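Local coordinates for protein methylenetetrahydrofolate--tRNA-(uracil-5-)-methyltransferase TrmFO (Thermus thermophilus, PDB 3G5S) that is a folate- and FAD-dependent tRNA methyltransferase that probably forms 5-methyluridine at position 54 of tRNA, using methylenetetrahydrofolate as the carbon donor, at residues Pro162-Glu167 with Glu297-Val302; Leu187-Thr192 with Val260-Glu265; Pro370-Leu375 with Leu399-Glu404. One frame throughout, in Å; residues are numbered along the deposited sequence.

In the fold
Contacts 1 and 2 belong to one six-stranded antiparallel sheet, their centres about 12 Å apart. The touching residues of contact 2 are all buried, and it pairs strands 187-191 and 258-264 in the sheet interior; contact 1 is partly buried and fixes the outermost strand 301-303. They touch directly: Val-164 CG2 lies 3.7 Å from Leu-262 CD2. Contact 3, its centre about 17 Å from that of contact 1, joins the start of helix 374-384 to the loop that follows it. The chemistry changes accordingly: backbone pairing in the sheet, a single bridge in contact 1 and a ladder with a buried amide pair in contact 2, but van der Waals packing and a water in contact 3.

Contact 1. Residues Pro162-Glu167 with Glu297-Val302; sequences PIVLYE and ENAEIV. With EDO (1,2-ethanediol), chain H.
Val-164 and Ile-301 form the antiparallel bridge that joins strand 163-165 to strand 301-303, the outermost strand on this side of a six-stranded antiparallel sheet. Their CA atoms lie 4.3 Å apart, as a non-hydrogen-bonded pair, and the backbone bonds flank it. Val-302 N donates to Ile-163 O at 2.9 Å, with an N-H...O angle of 147°. Leu-165 N donates to Glu-300 O, also at 2.9 Å but straighter (160°), and the Val-164 CA-H adds a weaker approach to the same oxygen. Val-164 and Ile-301 project from one face, where Val-164 CG1 meets Ala-299 CB and Ile-301 CG1. One residue along, Ile-163 CG2 touches Val-302 CG2 at 3.9 Å, the two side chains crossing at about a right angle.

Leu-165 and Glu-300 run side by side and point the same way. Glu-300 has CG anti to its backbone N (chi1 178°) and an extended chain beyond, and its OE1 comes within 3.6 Å of Leu-165 CD2. A 1,2-ethanediol, probably from the crystallisation liquor, clasps the carboxylate: its O1 donates to Glu-300 OE1 at 2.9 Å and its O2 to Glu-300 OE2 at 2.6 Å. Arg-413 also binds this diol and makes a long, weak ion pair with Glu-300, which probably helps to offset its charge. Ser-168 OG, bonded to both Leu-165 O and Glu-300 N, adds a side-chain link between the two segments.

On its other side strand 163-165 bonds through Val-164 to Trp-272 of strand 271-274. The chain turns a corner at Val-302, within strand 301-303. The result is a one-bridge antiparallel pairing that adds this outermost strand to the sheet.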
loop_
_atom_site.group_PDB
_atom_site.type_symbol
_atom_site.label_atom_id
_atom_site.label_comp_id
_atom_site.label_asym_id
_atom_site.label_seq_id
_atom_site.Cartn_x
_atom_site.Cartn_y
_atom_site.Cartn_z
ATOM N N PRO A 162 10.841 -7.378 -2.021
ATOM C CA PRO A 162 9.844 -7.887 -2.967
ATOM C C PRO A 162 9.006 -9.016 -2.370
ATOM O O PRO A 162 9.492 -9.787 -1.540
ATOM C CB PRO A 162 10.701 -8.446 -4.110
ATOM C CG PRO A 162 12.049 -7.833 -3.927
ATOM C CD PRO A 162 12.220 -7.632 -2.471
ATOM N N ILE A 163 7.760 -9.105 -2.827
ATOM C CA ILE A 163 6.828 -10.148 -2.418
ATOM C C ILE A 163 6.402 -10.924 -3.657
ATOM O O ILE A 163 6.060 -10.324 -4.679
ATOM C CB ILE A 163 5.577 -9.538 -1.759
ATOM C CG1 ILE A 163 5.991 -8.673 -0.565
ATOM C CG2 ILE A 163 4.603 -10.626 -1.344
ATOM C CD1 ILE A 163 4.819 -8.035 0.159
ATOM N N VAL A 164 6.433 -12.248 -3.557
ATOM C CA VAL A 164 6.042 -13.118 -4.661
ATOM C C VAL A 164 4.790 -13.904 -4.305
ATOM O O VAL A 164 4.460 -14.104 -3.134
ATOM C CB VAL A 164 7.167 -14.098 -5.061
ATOM C CG1 VAL A 164 8.421 -13.334 -5.453
ATOM C CG2 VAL A 164 7.470 -15.076 -3.944
ATOM N N LEU A 165 4.095 -14.345 -5.343
ATOM C CA LEU A 165 2.931 -15.195 -5.193
ATOM C C LEU A 165 3.381 -16.619 -4.878
ATOM O O LEU A 165 4.177 -17.199 -5.609
ATOM C CB LEU A 165 2.122 -15.174 -6.489
ATOM C CG LEU A 165 0.704 -15.739 -6.455
ATOM C CD1 LEU A 165 -0.193 -14.821 -5.645
ATOM C CD2 LEU A 165 0.163 -15.901 -7.866
ATOM N N TYR A 166 2.856 -17.186 -3.800
ATOM C CA TYR A 166 3.294 -18.502 -3.348
ATOM C C TYR A 166 3.211 -19.571 -4.437
ATOM O O TYR A 166 4.137 -20.370 -4.606
ATOM C CB TYR A 166 2.483 -18.940 -2.130
ATOM C CG TYR A 166 2.915 -20.269 -1.558
ATOM C CD1 TYR A 166 4.007 -20.357 -0.699
ATOM C CD2 TYR A 166 2.242 -21.436 -1.882
ATOM C CE1 TYR A 166 4.411 -21.574 -0.176
ATOM C CE2 TYR A 166 2.636 -22.654 -1.360
ATOM C CZ TYR A 166 3.720 -22.717 -0.508
ATOM O OH TYR A 166 4.120 -23.927 0.016
ATOM N N GLU A 167 2.106 -19.581 -5.176
ATOM C CA GLU A 167 1.892 -20.607 -6.187
ATOM C C GLU A 167 2.916 -20.543 -7.319
ATOM O O GLU A 167 3.052 -21.491 -8.088
ATOM C CB GLU A 167 0.470 -20.518 -6.745
ATOM C CG GLU A 167 0.269 -19.417 -7.769
ATOM C CD GLU A 167 -1.069 -19.515 -8.477
ATOM O OE1 GLU A 167 -2.039 -19.996 -7.854
ATOM O OE2 GLU A 167 -1.156 -19.109 -9.657
ATOM N N GLU A 297 12.605 -18.939 -10.325
ATOM C CA GLU A 297 12.866 -18.709 -11.741
ATOM C C GLU A 297 11.647 -18.207 -12.509
ATOM O O GLU A 297 11.785 -17.480 -13.495
ATOM C CB GLU A 297 13.422 -19.976 -12.397
ATOM C CG GLU A 297 14.836 -20.326 -11.952
ATOM C CD GLU A 297 14.890 -21.266 -10.757
ATOM O OE1 GLU A 297 13.852 -21.490 -10.096
ATOM O OE2 GLU A 297 15.987 -21.791 -10.476
ATOM N N ASN A 298 10.460 -18.608 -12.065
ATOM C CA ASN A 298 9.222 -18.155 -12.689
ATOM C C ASN A 298 8.308 -17.454 -11.692
ATOM O O ASN A 298 7.091 -17.437 -11.845
ATOM C CB ASN A 298 8.512 -19.329 -13.353
ATOM C CG ASN A 298 9.317 -19.901 -14.496
ATOM O OD1 ASN A 298 9.403 -19.299 -15.563
ATOM N ND2 ASN A 298 9.932 -21.055 -14.270
ATOM N N ALA A 299 8.908 -16.868 -10.668
ATOM C CA ALA A 299 8.139 -16.194 -9.637
ATOM C C ALA A 299 7.359 -15.014 -10.198
ATOM O O ALA A 299 7.850 -14.287 -11.067
ATOM C CB ALA A 299 9.053 -15.735 -8.522
ATOM N N GLU A 300 6.140 -14.839 -9.689
ATOM C CA GLU A 300 5.309 -13.684 -10.000
ATOM C C GLU A 300 5.450 -12.698 -8.848
ATOM O O GLU A 300 5.048 -12.979 -7.721
ATOM C CB GLU A 300 3.838 -14.089 -10.162
ATOM C CG GLU A 300 2.907 -12.911 -10.433
ATOM C CD GLU A 300 1.442 -13.307 -10.593
ATOM O OE1 GLU A 300 1.159 -14.455 -10.999
ATOM O OE2 GLU A 300 0.565 -12.458 -10.321
ATOM N N ILE A 301 6.052 -11.552 -9.124
ATOM C CA ILE A 301 6.247 -10.536 -8.104
ATOM C C ILE A 301 4.997 -9.687 -8.032
ATOM O O ILE A 301 4.621 -9.054 -9.019
ATOM C CB ILE A 301 7.466 -9.653 -8.418
ATOM C CG1 ILE A 301 8.745 -10.493 -8.392
ATOM C CG2 ILE A 301 7.556 -8.494 -7.435
ATOM C CD1 ILE A 301 9.737 -10.126 -9.466
ATOM N N VAL A 302 4.350 -9.682 -6.869
ATOM C CA VAL A 302 3.119 -8.926 -6.698
ATOM C C VAL A 302 3.331 -7.576 -6.015
ATOM O O VAL A 302 2.479 -6.702 -6.124
ATOM C CB VAL A 302 2.035 -9.742 -5.959
ATOM C CG1 VAL A 302 1.615 -10.943 -6.789
ATOM C CG2 VAL A 302 2.521 -10.179 -4.588
HETATM C C1 EDO H . -2.698 -14.723 -11.594
HETATM O O1 EDO H . -1.544 -15.395 -11.075
HETATM C C2 EDO H . -2.955 -13.457 -10.788
HETATM O O2 EDO H . -1.909 -12.512 -11.044
#

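Contact 2. Residues Leu187-Thr192 with Val260-Glu265; sequences LNCPMT and VQLRQE. With EDO (1,2-ethanediol), chain G.
Asn-188 and Gln-261, paired on one face of the sheet, both set CG anti to their own carbonyl carbon (chi1 -58° and -65°), and the side chains lie side by side. Gln-261 NE2 donates to Asn-188 OD1 at 2.9 Å in a nearly straight bond. The donor lies in the carbonyl plane of Asn-188 and the acceptor in the amide plane of Gln-261, although the two planes are turned 31° apart. Asn-188 ND2 reaches Phe-175 O and Ala-177 O, which fixes the rotation of its amide and presents OD1 to Gln-261. An alanine at Gln-261 would probably leave buried Asn-188 OD1 without this amide donor.

The pair is the non-hydrogen-bonded step of an antiparallel ladder between strands 187-191 and 258-264, inside the six-stranded sheet. Hydrogen-bonded pairs flank it. In one, Leu-262 N donates to Leu-187 O at 2.8 Å, and Leu-187 N returns the bond to Leu-262 O; in the other, Cys-189 N donates to Val-260 O at 2.8 Å and Val-260 N to Cys-189 O. These four residues share the opposite face, where Cys-189 SG packs diagonally on Leu-262 CD1 at 3.6 Å.

Within 260-265 itself, Arg-263 and Glu-265 form a salt bridge, gripped side-on, with Arg-263 NE 2.6 Å from Glu-265 OE2.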
loop_
_atom_site.group_PDB
_atom_site.type_symbol
_atom_site.label_atom_id
_atom_site.label_comp_id
_atom_site.label_asym_id
_atom_site.label_seq_id
_atom_site.Cartn_x
_atom_site.Cartn_y
_atom_site.Cartn_z
ATOM N N LEU A 187 10.554 -20.311 4.165
ATOM C CA LEU A 187 10.982 -21.064 2.998
ATOM C C LEU A 187 12.412 -20.656 2.685
ATOM O O LEU A 187 12.735 -19.472 2.648
ATOM C CB LEU A 187 10.074 -20.782 1.803
ATOM C CG LEU A 187 8.879 -21.715 1.622
ATOM C CD1 LEU A 187 7.983 -21.221 0.500
ATOM C CD2 LEU A 187 9.365 -23.132 1.340
ATOM N N ASN A 188 13.271 -21.642 2.471
ATOM C CA ASN A 188 14.680 -21.382 2.225
ATOM C C ASN A 188 15.057 -21.847 0.832
ATOM O O ASN A 188 14.789 -22.987 0.472
ATOM C CB ASN A 188 15.527 -22.109 3.265
ATOM C CG ASN A 188 15.182 -21.693 4.675
ATOM O OD1 ASN A 188 15.624 -20.646 5.141
ATOM N ND2 ASN A 188 14.371 -22.496 5.356
ATOM N N CYS A 189 15.668 -20.961 0.056
ATOM C CA CYS A 189 16.113 -21.266 -1.298
ATOM C C CYS A 189 17.632 -21.362 -1.289
ATOM O O CYS A 189 18.312 -20.336 -1.345
ATOM C CB CYS A 189 15.688 -20.151 -2.253
ATOM S SG CYS A 189 13.918 -19.809 -2.294
ATOM N N PRO A 190 18.175 -22.588 -1.189
ATOM C CA PRO A 190 19.632 -22.715 -1.121
ATOM C C PRO A 190 20.321 -22.486 -2.464
ATOM O O PRO A 190 19.771 -22.792 -3.530
ATOM C CB PRO A 190 19.837 -24.153 -0.645
ATOM C CG PRO A 190 18.620 -24.885 -1.091
ATOM C CD PRO A 190 17.491 -23.888 -1.046
HETATM N N MSE A 191 21.547 -21.986 -2.379
HETATM C CA MSE A 191 22.333 -21.572 -3.523
HETATM C C MSE A 191 23.741 -22.123 -3.377
HETATM O O MSE A 191 24.263 -22.199 -2.262
HETATM C CB MSE A 191 22.409 -20.056 -3.528
HETATM C CG MSE A 191 22.535 -19.464 -4.880
HETATM SE SE MSE A 191 22.183 -17.595 -4.726
HETATM C CE MSE A 191 20.430 -17.661 -4.028
ATOM N N THR A 192 24.356 -22.495 -4.496
ATOM C CA THR A 192 25.762 -22.868 -4.488
ATOM C C THR A 192 26.605 -21.603 -4.538
ATOM O O THR A 192 26.100 -20.505 -4.783
ATOM C CB THR A 192 26.134 -23.699 -5.720
ATOM O OG1 THR A 192 25.910 -22.909 -6.894
ATOM C CG2 THR A 192 25.305 -24.977 -5.788
ATOM N N VAL A 260 18.302 -17.668 0.140
ATOM C CA VAL A 260 17.343 -16.584 0.243
ATOM C C VAL A 260 16.155 -17.142 1.016
ATOM O O VAL A 260 15.627 -18.210 0.684
ATOM C CB VAL A 260 16.902 -16.075 -1.136
ATOM C CG1 VAL A 260 15.760 -15.077 -1.002
ATOM C CG2 VAL A 260 18.087 -15.458 -1.869
ATOM N N GLN A 261 15.746 -16.435 2.065
ATOM C CA GLN A 261 14.604 -16.862 2.851
ATOM C C GLN A 261 13.360 -16.106 2.430
ATOM O O GLN A 261 13.440 -14.931 2.069
ATOM C CB GLN A 261 14.839 -16.587 4.329
ATOM C CG GLN A 261 15.958 -17.367 4.939
ATOM C CD GLN A 261 15.899 -17.304 6.435
ATOM O OE1 GLN A 261 15.978 -16.223 7.024
ATOM N NE2 GLN A 261 15.731 -18.457 7.068
ATOM N N LEU A 262 12.214 -16.775 2.503
ATOM C CA LEU A 262 10.934 -16.125 2.273
ATOM C C LEU A 262 10.038 -16.327 3.476
ATOM O O LEU A 262 10.076 -17.376 4.121
ATOM C CB LEU A 262 10.245 -16.662 1.021
ATOM C CG LEU A 262 10.945 -16.288 -0.290
ATOM C CD1 LEU A 262 11.949 -17.346 -0.655
ATOM C CD2 LEU A 262 9.929 -16.106 -1.402
ATOM N N ARG A 263 9.242 -15.312 3.785
ATOM C CA ARG A 263 8.319 -15.411 4.908
ATOM C C ARG A 263 6.906 -15.062 4.479
ATOM O O ARG A 263 6.692 -14.252 3.577
ATOM C CB ARG A 263 8.753 -14.523 6.071
ATOM C CG ARG A 263 8.438 -13.067 5.902
ATOM C CD ARG A 263 8.628 -12.308 7.210
ATOM N NE ARG A 263 7.806 -11.114 7.183
ATOM C CZ ARG A 263 7.675 -10.241 8.176
ATOM N NH1 ARG A 263 8.329 -10.396 9.323
ATOM N NH2 ARG A 263 6.873 -9.204 8.002
ATOM N N GLN A 264 5.938 -15.675 5.143
ATOM C CA GLN A 264 4.538 -15.443 4.844
ATOM C C GLN A 264 4.091 -14.065 5.345
ATOM O O GLN A 264 4.324 -13.714 6.506
ATOM C CB GLN A 264 3.698 -16.547 5.479
ATOM C CG GLN A 264 2.225 -16.430 5.187
ATOM C CD GLN A 264 1.416 -17.581 5.743
ATOM O OE1 GLN A 264 0.215 -17.444 5.983
ATOM N NE2 GLN A 264 2.063 -18.720 5.961
ATOM N N GLU A 265 3.438 -13.293 4.476
ATOM C CA GLU A 265 2.974 -11.958 4.851
ATOM C C GLU A 265 1.469 -11.894 5.097
ATOM O O GLU A 265 1.019 -11.206 6.008
ATOM C CB GLU A 265 3.342 -10.931 3.782
ATOM C CG GLU A 265 4.829 -10.721 3.606
ATOM C CD GLU A 265 5.543 -10.243 4.868
ATOM O OE1 GLU A 265 4.886 -9.771 5.820
ATOM O OE2 GLU A 265 6.785 -10.335 4.893
HETATM C C1 EDO G . 0.520 -13.551 8.534
HETATM O O1 EDO G . -0.564 -12.627 8.371
HETATM C C2 EDO G . 1.315 -13.249 9.801
HETATM O O2 EDO G . 0.419 -12.847 10.837
#

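Contact 3. Residues Pro370-Leu375 with Leu399-Glu404; sequences PEESML and LVPPVE
Val-400 CG1 presses against the turn that leads into helix 374-384, coming 3.4 Å from Glu-371 O and also touching the carbonyl oxygens of Glu-372 and Ser-373. Glu-371 holds CG between its backbone N and carbonyl carbon (chi1 59°), and from there the extended chain crosses the ring of Pro-401, its CD 3.8 Å from Pro-401 CG. Glu-372, bent at chi2, comes to the same ring atom at about a right angle, with OE2 at 4.1 Å from Pro-401 CG. The selenomethionine Met-374 bends at both chi2 and chi3 (56° and 57°), and its SE lies 4.0 Å from Leu-399 CD1 while CE faces Val-400 CG1. Ser-373 N closes the type I turn on Pro-370 O, the same oxygen also accepts from Ser-373 OG, and OG caps the helix at Gly-376 N.

Packing joins the segments, without direct hydrogen bonds, and a water lies between two carbonyl oxygens, 2.8 Å from Glu-371 O and 2.7 Å from Leu-399 O. Glu-371 OE2 and Glu-372 OE2, both acceptors, stand 3.0 Å apart near Pro-401 CG, so full negative charge on both would probably be unfavourable.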
loop_
_atom_site.group_PDB
_atom_site.type_symbol
_atom_site.label_atom_id
_atom_site.label_comp_id
_atom_site.label_asym_id
_atom_site.label_seq_id
_atom_site.Cartn_x
_atom_site.Cartn_y
_atom_site.Cartn_z
ATOM N N PRO A 370 -15.969 -6.767 0.403
ATOM C CA PRO A 370 -15.619 -8.189 0.477
ATOM C C PRO A 370 -14.219 -8.500 -0.051
ATOM O O PRO A 370 -13.648 -7.716 -0.812
ATOM C CB PRO A 370 -16.670 -8.850 -0.413
ATOM C CG PRO A 370 -17.093 -7.786 -1.353
ATOM C CD PRO A 370 -17.000 -6.492 -0.612
ATOM N N GLU A 371 -13.693 -9.655 0.345
ATOM C CA GLU A 371 -12.344 -10.095 -0.012
ATOM C C GLU A 371 -12.098 -10.184 -1.521
ATOM O O GLU A 371 -10.957 -10.058 -1.970
ATOM C CB GLU A 371 -12.045 -11.458 0.642
ATOM C CG GLU A 371 -13.022 -12.563 0.235
ATOM C CD GLU A 371 -12.617 -13.945 0.729
ATOM O OE1 GLU A 371 -11.579 -14.056 1.413
ATOM O OE2 GLU A 371 -13.338 -14.921 0.427
ATOM N N GLU A 372 -13.156 -10.417 -2.296
ATOM C CA GLU A 372 -13.028 -10.532 -3.750
ATOM C C GLU A 372 -12.795 -9.192 -4.424
ATOM O O GLU A 372 -12.296 -9.148 -5.547
ATOM C CB GLU A 372 -14.266 -11.181 -4.371
ATOM C CG GLU A 372 -14.456 -12.635 -4.013
ATOM C CD GLU A 372 -14.917 -12.845 -2.583
ATOM O OE1 GLU A 372 -15.431 -11.885 -1.961
ATOM O OE2 GLU A 372 -14.772 -13.989 -2.092
ATOM N N SER A 373 -13.197 -8.106 -3.768
ATOM C CA SER A 373 -12.973 -6.787 -4.330
ATOM C C SER A 373 -11.551 -6.357 -4.028
ATOM O O SER A 373 -10.947 -6.802 -3.046
ATOM C CB SER A 373 -13.978 -5.765 -3.798
ATOM O OG SER A 373 -13.760 -5.442 -2.443
HETATM N N MSE A 374 -11.011 -5.489 -4.868
HETATM C CA MSE A 374 -9.649 -5.031 -4.639
HETATM C C MSE A 374 -9.569 -4.153 -3.384
HETATM O O MSE A 374 -8.646 -4.298 -2.581
HETATM C CB MSE A 374 -9.097 -4.303 -5.861
HETATM C CG MSE A 374 -7.618 -3.954 -5.771
HETATM SE SE MSE A 374 -6.459 -5.495 -5.431
HETATM C CE MSE A 374 -6.964 -6.591 -6.947
ATOM N N LEU A 375 -10.522 -3.248 -3.191
ATOM C CA LEU A 375 -10.490 -2.442 -1.972
ATOM C C LEU A 375 -10.625 -3.344 -0.744
ATOM O O LEU A 375 -9.925 -3.158 0.253
ATOM C CB LEU A 375 -11.571 -1.361 -1.978
ATOM C CG LEU A 375 -11.612 -0.508 -0.705
ATOM C CD1 LEU A 375 -10.241 0.104 -0.386
ATOM C CD2 LEU A 375 -12.671 0.570 -0.827
ATOM N N LEU A 399 -3.901 -10.048 -3.311
ATOM C CA LEU A 399 -4.770 -9.618 -2.215
ATOM C C LEU A 399 -6.147 -10.267 -2.230
ATOM O O LEU A 399 -6.849 -10.233 -1.227
ATOM C CB LEU A 399 -4.952 -8.105 -2.261
ATOM C CG LEU A 399 -3.689 -7.288 -2.032
ATOM C CD1 LEU A 399 -3.971 -5.825 -2.272
ATOM C CD2 LEU A 399 -3.108 -7.503 -0.640
ATOM N N VAL A 400 -6.554 -10.812 -3.374
ATOM C CA VAL A 400 -7.885 -11.405 -3.519
ATOM C C VAL A 400 -7.756 -12.918 -3.693
ATOM O O VAL A 400 -6.672 -13.419 -3.983
ATOM C CB VAL A 400 -8.668 -10.786 -4.703
ATOM C CG1 VAL A 400 -8.841 -9.279 -4.506
ATOM C CG2 VAL A 400 -7.987 -11.097 -6.032
ATOM N N PRO A 401 -8.857 -13.662 -3.509
ATOM C CA PRO A 401 -8.745 -15.114 -3.654
ATOM C C PRO A 401 -8.366 -15.495 -5.073
ATOM O O PRO A 401 -8.618 -14.753 -6.023
ATOM C CB PRO A 401 -10.160 -15.607 -3.336
ATOM C CG PRO A 401 -10.746 -14.529 -2.491
ATOM C CD PRO A 401 -10.199 -13.262 -3.057
ATOM N N PRO A 402 -7.759 -16.672 -5.220
ATOM C CA PRO A 402 -7.431 -17.176 -6.550
ATOM C C PRO A 402 -8.695 -17.412 -7.363
ATOM O O PRO A 402 -9.788 -17.537 -6.811
ATOM C CB PRO A 402 -6.757 -18.524 -6.259
ATOM C CG PRO A 402 -6.562 -18.602 -4.787
ATOM C CD PRO A 402 -7.553 -17.683 -4.169
ATOM N N VAL A 403 -8.541 -17.483 -8.678
ATOM C CA VAL A 403 -9.556 -18.105 -9.506
ATOM C C VAL A 403 -8.987 -19.463 -9.837
ATOM O O VAL A 403 -7.964 -19.569 -10.511
ATOM C CB VAL A 403 -9.824 -17.325 -10.797
ATOM C CG1 VAL A 403 -10.678 -18.158 -11.751
ATOM C CG2 VAL A 403 -10.495 -15.998 -10.468
ATOM N N GLU A 404 -9.633 -20.504 -9.327
ATOM C CA GLU A 404 -9.149 -21.848 -9.539
ATOM C C GLU A 404 -9.370 -22.222 -10.997
ATOM O O GLU A 404 -10.345 -21.802 -11.629
ATOM C CB GLU A 404 -9.849 -22.825 -8.599
ATOM C CG GLU A 404 -9.612 -22.532 -7.118
ATOM C CD GLU A 404 -8.215 -22.903 -6.657
ATOM O OE1 GLU A 404 -7.627 -23.846 -7.230
ATOM O OE2 GLU A 404 -7.706 -22.255 -5.716
HETATM O O HOH W 1 -9.164 -10.591 0.122
#